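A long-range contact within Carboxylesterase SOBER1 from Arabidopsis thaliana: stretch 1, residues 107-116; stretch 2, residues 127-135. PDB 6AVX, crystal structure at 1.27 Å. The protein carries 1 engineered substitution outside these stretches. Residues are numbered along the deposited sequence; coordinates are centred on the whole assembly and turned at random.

Stretch 1, residues 107-116: LSQGGALTLA
Stretch 2 127-135: GGAVLSGWV

A helix laid against a β-strand can come very close when small residues line its inner face, and the contact between residues 107-116 and 127-135 of SOBER1 is a worked example. Strand 127-131 and helix 109-116 run nearly antiparallel, 152° between their N-to-C directions, with a closest axis approach of 6.8 Å. Before the helix begins, L107 is extended (phi/psi -103/128) and forms a parallel bridge with L131, CA to CA 4.7 Å. One nearly linear hydrogen bond joins the stretches, from S108 N to L131 O (2.8 Å, 175°); L107 CA also lies 3.4 Å from L131 O in a CA-H...O contact.

The chain then turns sharply. S108 adopts phi/psi 60/-115, and its CA lies 3.3 Å from S132 O, a carbonyl that has no conventional hydrogen-bond partner, so this CA-H...O contact is its modest compensation. S108 holds the N-cap position without a side-chain capping bond; its chi1 is t, with OG 3.6 Å from W134 CZ3. S132 is itself at 56/40, with chi1 m.

Glycines allow the close approach. G111 sits 4.4 Å CA to CA from V130, and a CB there would point at the strand, 3.1 Å from V130 CG1. At G133, 4.2 Å CA to CA from S108, a CB would point at the helix, 3.1 Å from A112 N and 3.2 Å from G111 C. V130 itself, chi1 t, fills the neighbouring space: its CG2 is 3.6 Å from G111 O and 4.2 Å from L115 CB.

W134 contributes the largest covered area. Its CA-to-CB bond points away from the helix, but chi1 p and chi2 93° bring the indole back beneath the helix start. A112 CB stands over one face, 3.9 Å from the centroid of the five-membered ring and 14° off its normal, a CH-pi contact; the same CB is 3.4 Å from W134 O. Q109 CA approaches CH2 of W134 at 3.5 Å, while the Q109 side chain, chi1 and chi2 both t and chi3 52°, finds its hydrogen bonds elsewhere in the structure.

Farther along, T114 takes chi1 m (-71°), which lets OG1 donate to G110 O (2.9 Å) within the helix, while CG2 lies 3.8 Å from A129 O and 4.0 Å from G128 CA. The leucines complete the apolar packing: L115 (t, p) puts CD2 4.2 Å from V135 CG2, V135 being t, and L107 (t, p) sets CD1 4.0 Å from CB of L131 (m, p).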

ATOM      1  N   LEU A 107      -5.065   0.916  -1.622  1.00  5.64           N
ATOM      2  CA  LEU A 107      -5.539   0.652  -2.974  1.00  5.11           C
ATOM      3  C   LEU A 107      -4.853   1.553  -3.989  1.00  5.41           C
ATOM      4  O   LEU A 107      -4.887   2.779  -3.857  1.00  5.50           O
ATOM      5  CB  LEU A 107      -7.045   0.896  -3.052  1.00  6.87           C
ATOM      6  CG  LEU A 107      -7.673   0.706  -4.436  1.00  6.62           C
ATOM      7  CD1 LEU A 107      -7.552  -0.742  -4.923  1.00  8.02           C
ATOM      8  CD2 LEU A 107      -9.124   1.151  -4.439  1.00 10.18           C
ATOM      9  N   SER A 108      -4.289   0.941  -5.030  1.00  5.63           N
ATOM     10  CA  SER A 108      -3.808   1.619  -6.224  1.00  6.51           C
ATOM     11  C   SER A 108      -2.719   2.614  -5.842  1.00  5.25           C
ATOM     12  O   SER A 108      -1.678   2.193  -5.350  1.00  5.89           O
ATOM     13  CB  SER A 108      -4.972   2.199  -7.019  1.00  7.98           C
ATOM     14  OG  SER A 108      -4.503   2.533  -8.314  1.00  9.38           O
ATOM     15  N   GLN A 109      -2.932   3.918  -6.012  1.00  5.21           N
ATOM     16  CA  GLN A 109      -1.936   4.877  -5.551  1.00  5.00           C
ATOM     17  C   GLN A 109      -1.580   4.648  -4.081  1.00  5.08           C
ATOM     18  O   GLN A 109      -0.415   4.741  -3.689  1.00  5.28           O
ATOM     19  CB  GLN A 109      -2.473   6.298  -5.740  1.00  5.79           C
ATOM     20  CG  GLN A 109      -1.446   7.370  -5.453  1.00  5.95           C
ATOM     21  CD  GLN A 109      -2.041   8.747  -5.432  1.00  5.98           C
ATOM     22  OE1 GLN A 109      -3.022   9.008  -4.742  1.00  6.22           O
ATOM     23  NE2 GLN A 109      -1.448   9.643  -6.199  1.00  6.80           N
ATOM     24  N   GLY A 110      -2.570   4.333  -3.256  1.00  4.93           N
ATOM     25  CA  GLY A 110      -2.318   4.054  -1.854  1.00  5.29           C
ATOM     26  C   GLY A 110      -1.601   2.738  -1.628  1.00  5.04           C
ATOM     27  O   GLY A 110      -0.924   2.566  -0.607  1.00  5.62           O
ATOM     28  N   GLY A 111      -1.755   1.787  -2.551  1.00  5.52           N
ATOM     29  CA  GLY A 111      -0.971   0.561  -2.495  1.00  5.11           C
ATOM     30  C   GLY A 111       0.488   0.786  -2.860  1.00  4.71           C
ATOM     31  O   GLY A 111       1.388   0.242  -2.215  1.00  5.75           O
ATOM     32  N   ALA A 112       0.745   1.575  -3.901  1.00  4.77           N
ATOM     33  CA  ALA A 112       2.111   1.990  -4.200  1.00  5.05           C
ATOM     34  C   ALA A 112       2.730   2.693  -2.998  1.00  5.52           C
ATOM     35  O   ALA A 112       3.887   2.439  -2.637  1.00  5.80           O
ATOM     36  CB  ALA A 112       2.099   2.899  -5.424  1.00  4.94           C
ATOM     37  N   LEU A 113       1.962   3.562  -2.349  1.00  5.37           N
ATOM     38  CA  LEU A 113       2.483   4.262  -1.181  1.00  5.41           C
ATOM     39  C   LEU A 113       2.714   3.317  -0.022  1.00  5.19           C
ATOM     40  O   LEU A 113       3.696   3.469   0.717  1.00  5.26           O
ATOM     41  CB  LEU A 113       1.542   5.392  -0.778  1.00  5.71           C
ATOM     42  CG  LEU A 113       1.990   6.211   0.431  1.00  5.69           C
ATOM     43  CD1 LEU A 113       3.382   6.773   0.264  1.00  6.94           C
ATOM     44  CD2 LEU A 113       0.987   7.311   0.679  1.00  7.22           C
ATOM     45  N   THR A 114       1.826   2.350   0.162  1.00  5.29           N
ATOM     46  CA  THR A 114       2.034   1.311   1.170  1.00  5.53           C
ATOM     47  C   THR A 114       3.381   0.641   0.976  1.00  5.68           C
ATOM     48  O   THR A 114       4.157   0.482   1.927  1.00  5.66           O
ATOM     49  CB  THR A 114       0.902   0.268   1.105  1.00  4.91           C
ATOM     50  OG1 THR A 114      -0.308   0.846   1.599  1.00  6.10           O
ATOM     51  CG2 THR A 114       1.207  -0.976   1.918  1.00  6.58           C
ATOM     52  N   LEU A 115       3.655   0.214  -0.252  1.00  4.64           N
ATOM     53  CA  LEU A 115       4.901  -0.481  -0.516  1.00  4.98           C
ATOM     54  C   LEU A 115       6.096   0.395  -0.182  1.00  5.36           C
ATOM     55  O   LEU A 115       7.026  -0.033   0.513  1.00  5.84           O
ATOM     56  CB  LEU A 115       4.948  -0.901  -1.979  1.00  6.53           C
ATOM     57  CG  LEU A 115       6.127  -1.820  -2.287  1.00  7.36           C
ATOM     58  CD1 LEU A 115       5.844  -3.229  -1.815  1.00  8.85           C
ATOM     59  CD2 LEU A 115       6.457  -1.801  -3.769  1.00  8.82           C
ATOM     60  N   ALA A 116       6.105   1.617  -0.698  1.00  5.53           N
ATOM     61  CA  ALA A 116       7.228   2.512  -0.452  1.00  5.50           C
ATOM     62  C   ALA A 116       7.405   2.779   1.033  1.00  5.95           C
ATOM     63  O   ALA A 116       8.536   2.825   1.547  1.00  6.71           O
ATOM     64  CB  ALA A 116       6.999   3.821  -1.197  1.00  6.66           C
ATOM     65  N   GLY A 127       2.916  -5.934   8.520  1.00  6.68           N
ATOM     66  CA  GLY A 127       2.780  -6.270   7.126  1.00  7.28           C
ATOM     67  C   GLY A 127       2.383  -5.082   6.284  1.00  5.77           C
ATOM     68  O   GLY A 127       1.886  -4.073   6.795  1.00  6.85           O
ATOM     69  N   GLY A 128       2.568  -5.234   4.985  1.00  6.01           N
ATOM     70  CA  GLY A 128       2.061  -4.307   3.997  1.00  6.48           C
ATOM     71  C   GLY A 128       1.146  -5.038   3.039  1.00  6.05           C
ATOM     72  O   GLY A 128       1.567  -6.026   2.418  1.00  7.07           O
ATOM     73  N   ALA A 129      -0.100  -4.585   2.912  1.00  6.11           N
ATOM     74  CA  ALA A 129      -1.065  -5.177   1.983  1.00  5.86           C
ATOM     75  C   ALA A 129      -1.281  -4.194   0.847  1.00  5.79           C
ATOM     76  O   ALA A 129      -1.827  -3.104   1.054  1.00  7.16           O
ATOM     77  CB  ALA A 129      -2.385  -5.472   2.675  1.00  6.65           C
ATOM     78  N   VAL A 130      -0.819  -4.557  -0.334  1.00  5.22           N
ATOM     79  CA  VAL A 130      -0.948  -3.738  -1.533  1.00  6.17           C
ATOM     80  C   VAL A 130      -2.120  -4.279  -2.333  1.00  6.63           C
ATOM     81  O   VAL A 130      -2.165  -5.480  -2.628  1.00  6.37           O
ATOM     82  CB  VAL A 130       0.346  -3.808  -2.360  1.00  5.95           C
ATOM     83  CG1 VAL A 130       0.180  -3.077  -3.685  1.00  6.70           C
ATOM     84  CG2 VAL A 130       1.541  -3.284  -1.556  1.00  6.45           C
ATOM     85  N   LEU A 131      -3.069  -3.415  -2.689  1.00  5.47           N
ATOM     86  CA  LEU A 131      -4.192  -3.814  -3.539  1.00  5.46           C
ATOM     87  C   LEU A 131      -4.060  -3.061  -4.849  1.00  5.31           C
ATOM     88  O   LEU A 131      -4.161  -1.828  -4.885  1.00  6.29           O
ATOM     89  CB  LEU A 131      -5.539  -3.521  -2.882  1.00  6.28           C
ATOM     90  CG  LEU A 131      -5.904  -4.327  -1.630  1.00  5.50           C
ATOM     91  CD1 LEU A 131      -5.195  -3.816  -0.378  1.00  6.85           C
ATOM     92  CD2 LEU A 131      -7.405  -4.292  -1.420  1.00  6.81           C
ATOM     93  N   SER A 132      -3.799  -3.784  -5.918  1.00  5.46           N
ATOM     94  CA  SER A 132      -3.812  -3.202  -7.257  1.00  5.25           C
ATOM     95  C   SER A 132      -2.865  -2.017  -7.387  1.00  5.98           C
ATOM     96  O   SER A 132      -3.170  -1.018  -8.033  1.00  6.05           O
ATOM     97  CB  SER A 132      -5.229  -2.812  -7.657  1.00  6.60           C
ATOM     98  OG  SER A 132      -6.118  -3.908  -7.447  1.00  8.35           O
ATOM     99  N   GLY A 133      -1.693  -2.141  -6.779  1.00  6.22           N
ATOM    100  CA  GLY A 133      -0.697  -1.101  -6.797  1.00  6.77           C
ATOM    101  C   GLY A 133       0.362  -1.302  -7.859  1.00  5.73           C
ATOM    102  O   GLY A 133       0.201  -2.055  -8.824  1.00  6.46           O
ATOM    103  N   TRP A 134       1.476  -0.608  -7.666  1.00  6.44           N
ATOM    104  CA  TRP A 134       2.617  -0.693  -8.566  1.00  7.14           C
ATOM    105  C   TRP A 134       3.851  -0.312  -7.768  1.00  6.94           C
ATOM    106  O   TRP A 134       3.758   0.177  -6.652  1.00  6.60           O
ATOM    107  CB  TRP A 134       2.435   0.200  -9.786  1.00  8.24           C
ATOM    108  CG  TRP A 134       2.385   1.681  -9.500  1.00  7.87           C
ATOM    109  CD1 TRP A 134       3.437   2.548  -9.515  1.00  8.32           C
ATOM    110  CD2 TRP A 134       1.223   2.475  -9.226  1.00  6.84           C
ATOM    111  NE1 TRP A 134       3.007   3.813  -9.252  1.00  8.09           N
ATOM    112  CE2 TRP A 134       1.649   3.811  -9.096  1.00  7.71           C
ATOM    113  CE3 TRP A 134      -0.137   2.190  -9.115  1.00  7.22           C
ATOM    114  CZ2 TRP A 134       0.764   4.855  -8.831  1.00  8.43           C
ATOM    115  CZ3 TRP A 134      -1.016   3.219  -8.866  1.00  8.07           C
ATOM    116  CH2 TRP A 134      -0.562   4.549  -8.742  1.00  8.39           C
ATOM    117  N   VAL A 135       5.023  -0.554  -8.349  1.00  8.31           N
ATOM    118  CA  VAL A 135       6.294  -0.216  -7.719  1.00  8.44           C
ATOM    119  C   VAL A 135       6.608   1.236  -8.062  1.00  8.21           C
ATOM    120  O   VAL A 135       6.821   1.541  -9.241  1.00  8.64           O
ATOM    121  CB  VAL A 135       7.415  -1.149  -8.185  1.00 10.39           C
ATOM    122  CG1 VAL A 135       8.720  -0.790  -7.486  1.00 11.60           C
ATOM    123  CG2 VAL A 135       7.050  -2.596  -7.879  1.00 11.39           C
TER